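Local coordinates for protein cysteine desulfurase (Elizabethkingia anophelis NUHP1, PDB 5VPR) that probably removes sulfur from L-cysteine and passes it to a carrier, releasing L-alanine, with a covalently held pyridoxal phosphate as cofactor, at residues D114-D119 against K170-S175; D161-W166 against D190-K195. All blocks are in the same frame, centred on the assembly; numbering follows the deposited sequence.

Interaction 1. Residues D114-D119 against K170-S175; sequences DLIKKD and KTKLVS
I116 and K172 carry the apolar part of this contact. The delta methyl of the isoleucine lies against the root of the lysine, CD1 of I116 to CB of K172 at 3.4 Å, tighter than usual for two carbons, and CG of K172 follows at 3.9 Å from that methyl. The two side chains run antiparallel as they pass. In I116, CG1 sits beside the backbone N (chi1 -49°) and a second bend at chi2 carries the methyl over to the strand. The K172 chain is bent at chi2 and again at chi4, and its ammonium group forms a salt bridge with D120, the residue after D119, just before strand 121-125. The same carboxylate oxygen of D120 accepts a hydrogen bond from K117 N, so it ties the lysine end to the loop backbone.

The other touch lies at the more exposed end. K170 runs its aliphatic chain beside the backbone carbonyl of D119, CD of K170 standing 3.4 Å from O of D119. NZ of K170 remains 5.8 Å from OD2 of D119, too far for a salt bridge, so any attraction is probably weak.

Further out, I116 also packs on T143 and A145, while L115 reaches L253 and F203. K170 is held to S168 through its backbone N, and both K170 and K172 share backbone hydrogen bonds with E121. Through E121 and F203, K172 is bonded to the strands on either side of its own, 121-125 and 203-207. The loop after helix 101-111 therefore leads into strand 121-125 beside the start of its parallel neighbour 171-177, within the mixed seven-stranded sheet, order 3-2-4-5-6-7-1, of the large domain of fold-type I pyridoxal phosphate enzymes.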
ATOM      1  N   ASP A 114     -10.090 -23.923  -7.544  1.00 69.71           N
ATOM      2  CA  ASP A 114      -9.887 -25.261  -8.084  1.00 81.16           C
ATOM      3  C   ASP A 114      -8.722 -26.001  -7.437  1.00 81.29           C
ATOM      4  O   ASP A 114      -8.688 -27.233  -7.491  1.00 80.28           O
ATOM      5  CB  ASP A 114      -9.672 -25.192  -9.600  1.00 91.44           C
ATOM      6  CG  ASP A 114     -10.983 -25.154 -10.382  1.00 98.52           C
ATOM      7  OD1 ASP A 114     -12.059 -25.324  -9.764  1.00 97.99           O
ATOM      8  OD2 ASP A 114     -10.934 -24.958 -11.616  1.00100.27           O
ATOM      9  N   LEU A 115      -7.774 -25.294  -6.825  1.00 73.95           N
ATOM     10  CA  LEU A 115      -6.626 -25.946  -6.207  1.00 70.02           C
ATOM     11  C   LEU A 115      -6.828 -26.245  -4.724  1.00 73.80           C
ATOM     12  O   LEU A 115      -5.894 -26.722  -4.074  1.00 75.61           O
ATOM     13  CB  LEU A 115      -5.371 -25.085  -6.391  1.00 66.51           C
ATOM     14  CG  LEU A 115      -4.995 -24.700  -7.826  1.00 68.94           C
ATOM     15  CD1 LEU A 115      -3.915 -23.620  -7.817  1.00 71.52           C
ATOM     16  CD2 LEU A 115      -4.531 -25.903  -8.613  1.00 66.19           C
ATOM     17  N   ILE A 116      -8.011 -25.990  -4.172  1.00 76.05           N
ATOM     18  CA  ILE A 116      -8.268 -26.170  -2.746  1.00 75.35           C
ATOM     19  C   ILE A 116      -9.333 -27.243  -2.580  1.00 73.95           C
ATOM     20  O   ILE A 116     -10.446 -27.097  -3.097  1.00 74.13           O
ATOM     21  CB  ILE A 116      -8.717 -24.866  -2.076  1.00 72.60           C
ATOM     22  CG1 ILE A 116      -7.771 -23.732  -2.447  1.00 73.46           C
ATOM     23  CG2 ILE A 116      -8.771 -25.058  -0.573  1.00 74.66           C
ATOM     24  CD1 ILE A 116      -6.353 -24.009  -2.079  1.00 70.44           C
ATOM     25  N   LYS A 117      -8.998 -28.302  -1.834  1.00 78.78           N
ATOM     26  CA  LYS A 117      -9.866 -29.451  -1.625  1.00 82.26           C
ATOM     27  C   LYS A 117     -10.502 -29.395  -0.231  1.00 88.12           C
ATOM     28  O   LYS A 117     -10.336 -28.428   0.520  1.00 82.22           O
ATOM     29  CB  LYS A 117      -9.080 -30.747  -1.846  1.00 78.38           C
ATOM     30  N   LYS A 118     -11.191 -30.477   0.142  1.00 99.96           N
ATOM     31  CA  LYS A 118     -12.238 -30.432   1.162  1.00106.19           C
ATOM     32  C   LYS A 118     -11.738 -30.142   2.573  1.00101.19           C
ATOM     33  O   LYS A 118     -12.555 -29.809   3.436  1.00108.72           O
ATOM     34  CB  LYS A 118     -13.012 -31.753   1.171  1.00112.13           C
ATOM     35  N   ASP A 119     -10.444 -30.283   2.854  1.00 90.19           N
ATOM     36  CA  ASP A 119      -9.985 -29.987   4.208  1.00 85.49           C
ATOM     37  C   ASP A 119      -8.614 -29.324   4.209  1.00 76.94           C
ATOM     38  O   ASP A 119      -7.855 -29.460   5.177  1.00 72.39           O
ATOM     39  CB  ASP A 119      -9.968 -31.246   5.077  1.00 91.32           C
ATOM     40  CG  ASP A 119     -11.132 -31.295   6.059  1.00 94.59           C
ATOM     41  OD1 ASP A 119     -11.443 -30.250   6.671  1.00 96.10           O
ATOM     42  OD2 ASP A 119     -11.739 -32.375   6.220  1.00 98.28           O
ATOM     43  N   LYS A 170      -1.496 -29.597   4.645  1.00 66.07           N
ATOM     44  CA  LYS A 170      -2.811 -29.021   4.409  1.00 68.50           C
ATOM     45  C   LYS A 170      -2.752 -27.558   3.983  1.00 59.48           C
ATOM     46  O   LYS A 170      -3.706 -27.070   3.365  1.00 54.78           O
ATOM     47  CB  LYS A 170      -3.665 -29.159   5.670  1.00 69.85           C
ATOM     48  CG  LYS A 170      -3.996 -30.600   6.036  1.00 67.55           C
ATOM     49  CD  LYS A 170      -4.934 -31.199   5.001  1.00 74.20           C
ATOM     50  CE  LYS A 170      -5.380 -32.601   5.398  1.00 84.47           C
ATOM     51  NZ  LYS A 170      -6.321 -33.174   4.396  1.00 86.82           N
ATOM     52  N   THR A 171      -1.662 -26.852   4.289  1.00 59.05           N
ATOM     53  CA  THR A 171      -1.587 -25.411   4.042  1.00 48.97           C
ATOM     54  C   THR A 171      -1.394 -25.140   2.557  1.00 48.36           C
ATOM     55  O   THR A 171      -0.347 -25.472   1.991  1.00 54.48           O
ATOM     56  CB  THR A 171      -0.436 -24.775   4.816  1.00 45.90           C
ATOM     57  OG1 THR A 171      -0.373 -25.299   6.153  1.00 49.64           O
ATOM     58  CG2 THR A 171      -0.630 -23.261   4.839  1.00 43.70           C
ATOM     59  N   LYS A 172      -2.373 -24.491   1.928  1.00 46.78           N
ATOM     60  CA  LYS A 172      -2.286 -24.224   0.503  1.00 44.99           C
ATOM     61  C   LYS A 172      -2.021 -22.768   0.163  1.00 52.12           C
ATOM     62  O   LYS A 172      -1.519 -22.488  -0.932  1.00 43.07           O
ATOM     63  CB  LYS A 172      -3.570 -24.678  -0.199  1.00 54.71           C
ATOM     64  CG  LYS A 172      -3.824 -26.173  -0.080  1.00 61.79           C
ATOM     65  CD  LYS A 172      -2.576 -26.966  -0.476  1.00 68.41           C
ATOM     66  CE  LYS A 172      -2.723 -28.457  -0.204  1.00 73.33           C
ATOM     67  NZ  LYS A 172      -3.731 -29.084  -1.092  1.00 88.11           N
ATOM     68  N   LEU A 173      -2.342 -21.839   1.060  1.00 49.19           N
ATOM     69  CA  LEU A 173      -2.119 -20.432   0.788  1.00 48.08           C
ATOM     70  C   LEU A 173      -1.942 -19.691   2.101  1.00 43.96           C
ATOM     71  O   LEU A 173      -2.679 -19.919   3.065  1.00 46.90           O
ATOM     72  CB  LEU A 173      -3.266 -19.816  -0.019  1.00 47.17           C
ATOM     73  CG  LEU A 173      -2.912 -18.396  -0.475  1.00 48.76           C
ATOM     74  CD1 LEU A 173      -3.061 -18.212  -1.959  1.00 52.60           C
ATOM     75  CD2 LEU A 173      -3.741 -17.372   0.273  1.00 57.39           C
ATOM     76  N   VAL A 174      -0.941 -18.824   2.130  1.00 39.18           N
ATOM     77  CA  VAL A 174      -0.666 -17.949   3.258  1.00 37.36           C
ATOM     78  C   VAL A 174      -0.670 -16.534   2.716  1.00 36.34           C
ATOM     79  O   VAL A 174       0.020 -16.243   1.732  1.00 40.68           O
ATOM     80  CB  VAL A 174       0.682 -18.269   3.934  1.00 37.59           C
ATOM     81  CG1 VAL A 174       0.958 -17.275   5.079  1.00 43.31           C
ATOM     82  CG2 VAL A 174       0.708 -19.717   4.428  1.00 39.82           C
ATOM     83  N   SER A 175      -1.454 -15.666   3.336  1.00 35.74           N
ATOM     84  CA  SER A 175      -1.572 -14.285   2.886  1.00 39.76           C
ATOM     85  C   SER A 175      -1.255 -13.352   4.044  1.00 39.74           C
ATOM     86  O   SER A 175      -1.902 -13.420   5.095  1.00 44.82           O
ATOM     87  CB  SER A 175      -2.967 -13.995   2.342  1.00 44.00           C
ATOM     88  OG  SER A 175      -3.053 -12.620   2.011  1.00 38.53           O
TER

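Interaction 2. Residues D161-W166 against D190-K195; sequences DVLDEW and DEIIRK
L163 and I192 meet on the buried side of the contact, methyl against methyl, CD1 of L163 lying 3.9 Å from CG2 of I192. The isoleucine uses its branch methyl, which stands opposite the backbone N across the CA-CB bond, while CG1 takes the position beside that N (chi1 -66°). L163 also rests on I123 of strand 121-125, and I192 on I160, so the pair lies between that strand and the loop carrying I160.

The two segments belong to the alpha/beta core. Helix 163-166 is a short turn leading into strand 171-177, and helix 189-199 is the connection of the beta-alpha-beta unit that joins this strand to its parallel neighbour 203-207. At the end of the short helix, W166 touches I123 as well and has a cation-pi partner in R148 of strand 146-150.

Toward the more exposed side, apolar contact gives way to charge. K195 stretches nearly straight from the longer helix until a bend at chi4 (-51°) turns its ammonium group between two aspartates, and the three residues form a salt-bridge network. NZ of K195 makes a hydrogen-bonded salt bridge of 3.2 Å to OD1 of D164, arriving on the syn side and 18° out of the carboxylate plane. To OD1 of D161 the same NZ is 3.7 Å away, a long salt bridge, with CE of K195 nearly as close to that oxygen. One lysine thus serves two carboxylates, unequally. OE1 of E191 lies 4.7 Å from OD1 of D161, a pair of like charges whose repulsion the ammonium group probably eases. The carbon chain of K195 is supported by I160, the residue just before D161.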
ATOM      1  N   ASP A 161       5.027 -17.117  15.392  1.00 59.78           N
ATOM      2  CA  ASP A 161       5.467 -18.442  15.806  1.00 72.64           C
ATOM      3  C   ASP A 161       4.324 -19.453  15.834  1.00 64.75           C
ATOM      4  O   ASP A 161       4.581 -20.657  15.937  1.00 66.44           O
ATOM      5  CB  ASP A 161       6.163 -18.360  17.170  1.00 87.03           C
ATOM      6  CG  ASP A 161       7.571 -17.767  17.076  1.00100.62           C
ATOM      7  OD1 ASP A 161       8.195 -17.880  15.994  1.00 97.91           O
ATOM      8  OD2 ASP A 161       8.053 -17.195  18.084  1.00108.97           O
ATOM      9  N   VAL A 162       3.077 -19.001  15.698  1.00 58.56           N
ATOM     10  CA  VAL A 162       1.977 -19.944  15.543  1.00 61.70           C
ATOM     11  C   VAL A 162       2.129 -20.763  14.260  1.00 67.30           C
ATOM     12  O   VAL A 162       1.648 -21.902  14.181  1.00 69.14           O
ATOM     13  CB  VAL A 162       0.634 -19.192  15.601  1.00 65.70           C
ATOM     14  CG1 VAL A 162       0.237 -18.639  14.236  1.00 57.91           C
ATOM     15  CG2 VAL A 162      -0.438 -20.090  16.161  1.00 79.14           C
ATOM     16  N   LEU A 163       2.815 -20.217  13.247  1.00 58.18           N
ATOM     17  CA  LEU A 163       3.029 -20.959  12.005  1.00 53.04           C
ATOM     18  C   LEU A 163       3.789 -22.254  12.251  1.00 57.77           C
ATOM     19  O   LEU A 163       3.592 -23.232  11.526  1.00 59.43           O
ATOM     20  CB  LEU A 163       3.777 -20.091  10.993  1.00 54.61           C
ATOM     21  CG  LEU A 163       3.082 -18.782  10.590  1.00 55.40           C
ATOM     22  CD1 LEU A 163       3.918 -17.978   9.602  1.00 48.49           C
ATOM     23  CD2 LEU A 163       1.726 -19.090  10.011  1.00 54.65           C
ATOM     24  N   ASP A 164       4.644 -22.281  13.278  1.00 59.72           N
ATOM     25  CA  ASP A 164       5.410 -23.483  13.593  1.00 65.30           C
ATOM     26  C   ASP A 164       4.507 -24.676  13.881  1.00 68.04           C
ATOM     27  O   ASP A 164       4.893 -25.821  13.617  1.00 75.97           O
ATOM     28  CB  ASP A 164       6.335 -23.217  14.782  1.00 75.56           C
ATOM     29  CG  ASP A 164       7.512 -22.324  14.423  1.00 83.95           C
ATOM     30  OD1 ASP A 164       7.678 -21.999  13.224  1.00 82.43           O
ATOM     31  OD2 ASP A 164       8.274 -21.947  15.340  1.00 86.35           O
ATOM     32  N   GLU A 165       3.301 -24.435  14.401  1.00 69.58           N
ATOM     33  CA  GLU A 165       2.337 -25.502  14.651  1.00 70.05           C
ATOM     34  C   GLU A 165       1.291 -25.652  13.548  1.00 62.02           C
ATOM     35  O   GLU A 165       0.825 -26.773  13.307  1.00 60.07           O
ATOM     36  CB  GLU A 165       1.630 -25.268  15.994  1.00 73.89           C
ATOM     37  N   TRP A 166       0.923 -24.563  12.859  1.00 52.80           N
ATOM     38  CA  TRP A 166      -0.154 -24.612  11.870  1.00 55.27           C
ATOM     39  C   TRP A 166       0.289 -25.139  10.506  1.00 59.50           C
ATOM     40  O   TRP A 166      -0.509 -25.773   9.807  1.00 62.92           O
ATOM     41  CB  TRP A 166      -0.758 -23.224  11.665  1.00 51.24           C
ATOM     42  CG  TRP A 166      -1.524 -22.695  12.822  1.00 61.46           C
ATOM     43  CD1 TRP A 166      -1.756 -23.318  14.014  1.00 68.09           C
ATOM     44  CD2 TRP A 166      -2.169 -21.419  12.901  1.00 63.05           C
ATOM     45  NE1 TRP A 166      -2.503 -22.502  14.833  1.00 68.27           N
ATOM     46  CE2 TRP A 166      -2.776 -21.335  14.169  1.00 65.77           C
ATOM     47  CE3 TRP A 166      -2.296 -20.342  12.019  1.00 63.42           C
ATOM     48  CZ2 TRP A 166      -3.492 -20.212  14.578  1.00 62.63           C
ATOM     49  CZ3 TRP A 166      -3.008 -19.226  12.429  1.00 62.04           C
ATOM     50  CH2 TRP A 166      -3.597 -19.174  13.695  1.00 62.02           C
ATOM     51  N   ASP A 190      10.245 -11.671   5.622  1.00 44.31           N
ATOM     52  CA  ASP A 190      11.285 -12.617   5.205  1.00 42.60           C
ATOM     53  C   ASP A 190      11.330 -13.829   6.125  1.00 49.44           C
ATOM     54  O   ASP A 190      11.531 -14.964   5.669  1.00 41.36           O
ATOM     55  CB  ASP A 190      12.652 -11.936   5.165  1.00 55.96           C
ATOM     56  CG  ASP A 190      12.778 -10.955   4.017  1.00 75.51           C
ATOM     57  OD1 ASP A 190      11.911 -10.978   3.112  1.00 82.45           O
ATOM     58  OD2 ASP A 190      13.743 -10.158   4.019  1.00 85.71           O
ATOM     59  N   GLU A 191      11.149 -13.605   7.423  1.00 41.74           N
ATOM     60  CA  GLU A 191      11.074 -14.712   8.368  1.00 49.55           C
ATOM     61  C   GLU A 191       9.827 -15.557   8.131  1.00 41.80           C
ATOM     62  O   GLU A 191       9.885 -16.790   8.190  1.00 42.51           O
ATOM     63  CB  GLU A 191      11.082 -14.155   9.787  1.00 47.87           C
ATOM     64  CG  GLU A 191      11.238 -15.186  10.867  1.00 57.17           C
ATOM     65  CD  GLU A 191      11.164 -14.546  12.225  1.00 58.44           C
ATOM     66  OE1 GLU A 191      10.894 -15.257  13.218  1.00 69.99           O
ATOM     67  OE2 GLU A 191      11.355 -13.311  12.280  1.00 55.70           O
ATOM     68  N   ILE A 192       8.691 -14.908   7.851  1.00 40.31           N
ATOM     69  CA  ILE A 192       7.449 -15.639   7.589  1.00 39.56           C
ATOM     70  C   ILE A 192       7.596 -16.528   6.356  1.00 46.35           C
ATOM     71  O   ILE A 192       7.260 -17.717   6.383  1.00 44.60           O
ATOM     72  CB  ILE A 192       6.270 -14.658   7.427  1.00 38.27           C
ATOM     73  CG1 ILE A 192       5.974 -13.930   8.741  1.00 45.82           C
ATOM     74  CG2 ILE A 192       5.027 -15.383   6.889  1.00 41.30           C
ATOM     75  CD1 ILE A 192       4.930 -12.796   8.591  1.00 38.99           C
ATOM     76  N   ILE A 193       8.094 -15.960   5.252  1.00 38.45           N
ATOM     77  CA  ILE A 193       8.255 -16.716   4.012  1.00 38.38           C
ATOM     78  C   ILE A 193       9.207 -17.889   4.217  1.00 40.03           C
ATOM     79  O   ILE A 193       8.932 -19.010   3.781  1.00 43.88           O
ATOM     80  CB  ILE A 193       8.731 -15.786   2.885  1.00 37.63           C
ATOM     81  CG1 ILE A 193       7.589 -14.850   2.463  1.00 41.14           C
ATOM     82  CG2 ILE A 193       9.181 -16.590   1.674  1.00 38.80           C
ATOM     83  CD1 ILE A 193       8.006 -13.842   1.430  1.00 38.57           C
ATOM     84  N   ARG A 194      10.326 -17.653   4.907  1.00 41.19           N
ATOM     85  CA  ARG A 194      11.243 -18.743   5.222  1.00 43.02           C
ATOM     86  C   ARG A 194      10.522 -19.863   5.967  1.00 46.55           C
ATOM     87  O   ARG A 194      10.682 -21.043   5.633  1.00 52.02           O
ATOM     88  CB  ARG A 194      12.423 -18.213   6.044  1.00 44.91           C
ATOM     89  CG  ARG A 194      13.760 -18.758   5.607  1.00 57.91           C
ATOM     90  CD  ARG A 194      14.908 -18.256   6.490  1.00 67.54           C
ATOM     91  NE  ARG A 194      14.822 -16.815   6.713  1.00 76.90           N
ATOM     92  CZ  ARG A 194      14.586 -16.261   7.896  1.00 67.52           C
ATOM     93  NH1 ARG A 194      14.437 -17.036   8.964  1.00 63.68           N
ATOM     94  NH2 ARG A 194      14.514 -14.938   8.013  1.00 61.83           N
ATOM     95  N   LYS A 195       9.722 -19.514   6.984  1.00 43.19           N
ATOM     96  CA  LYS A 195       8.957 -20.537   7.696  1.00 46.51           C
ATOM     97  C   LYS A 195       7.974 -21.247   6.775  1.00 45.07           C
ATOM     98  O   LYS A 195       7.851 -22.478   6.825  1.00 46.21           O
ATOM     99  CB  LYS A 195       8.199 -19.939   8.877  1.00 46.76           C
ATOM    100  CG  LYS A 195       9.035 -19.485  10.060  1.00 55.45           C
ATOM    101  CD  LYS A 195       8.154 -18.654  11.012  1.00 57.30           C
ATOM    102  CE  LYS A 195       8.888 -18.247  12.294  1.00 57.83           C
ATOM    103  NZ  LYS A 195       9.531 -19.420  12.949  1.00 61.90           N
TER

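The centres of interactions 1 and 2 are about 17 Å apart, both in the class-V aminotransferase fold. Their segments alternate in sequence: loop 114-119, then 161-166, strand segment 170-175, and finally helix segment 190-195. Strand 171-177 is the common element, directly following helix 163-166 and directly preceding helix 189-199, and the contacts touch where T171 OG1 packs at 3.7 Å against W166 O. Interaction 1 thus borders the start of this strand and interaction 2 joins the helices before and after it, so both lie around one strand of the large domain's sheet and the helices packed on it.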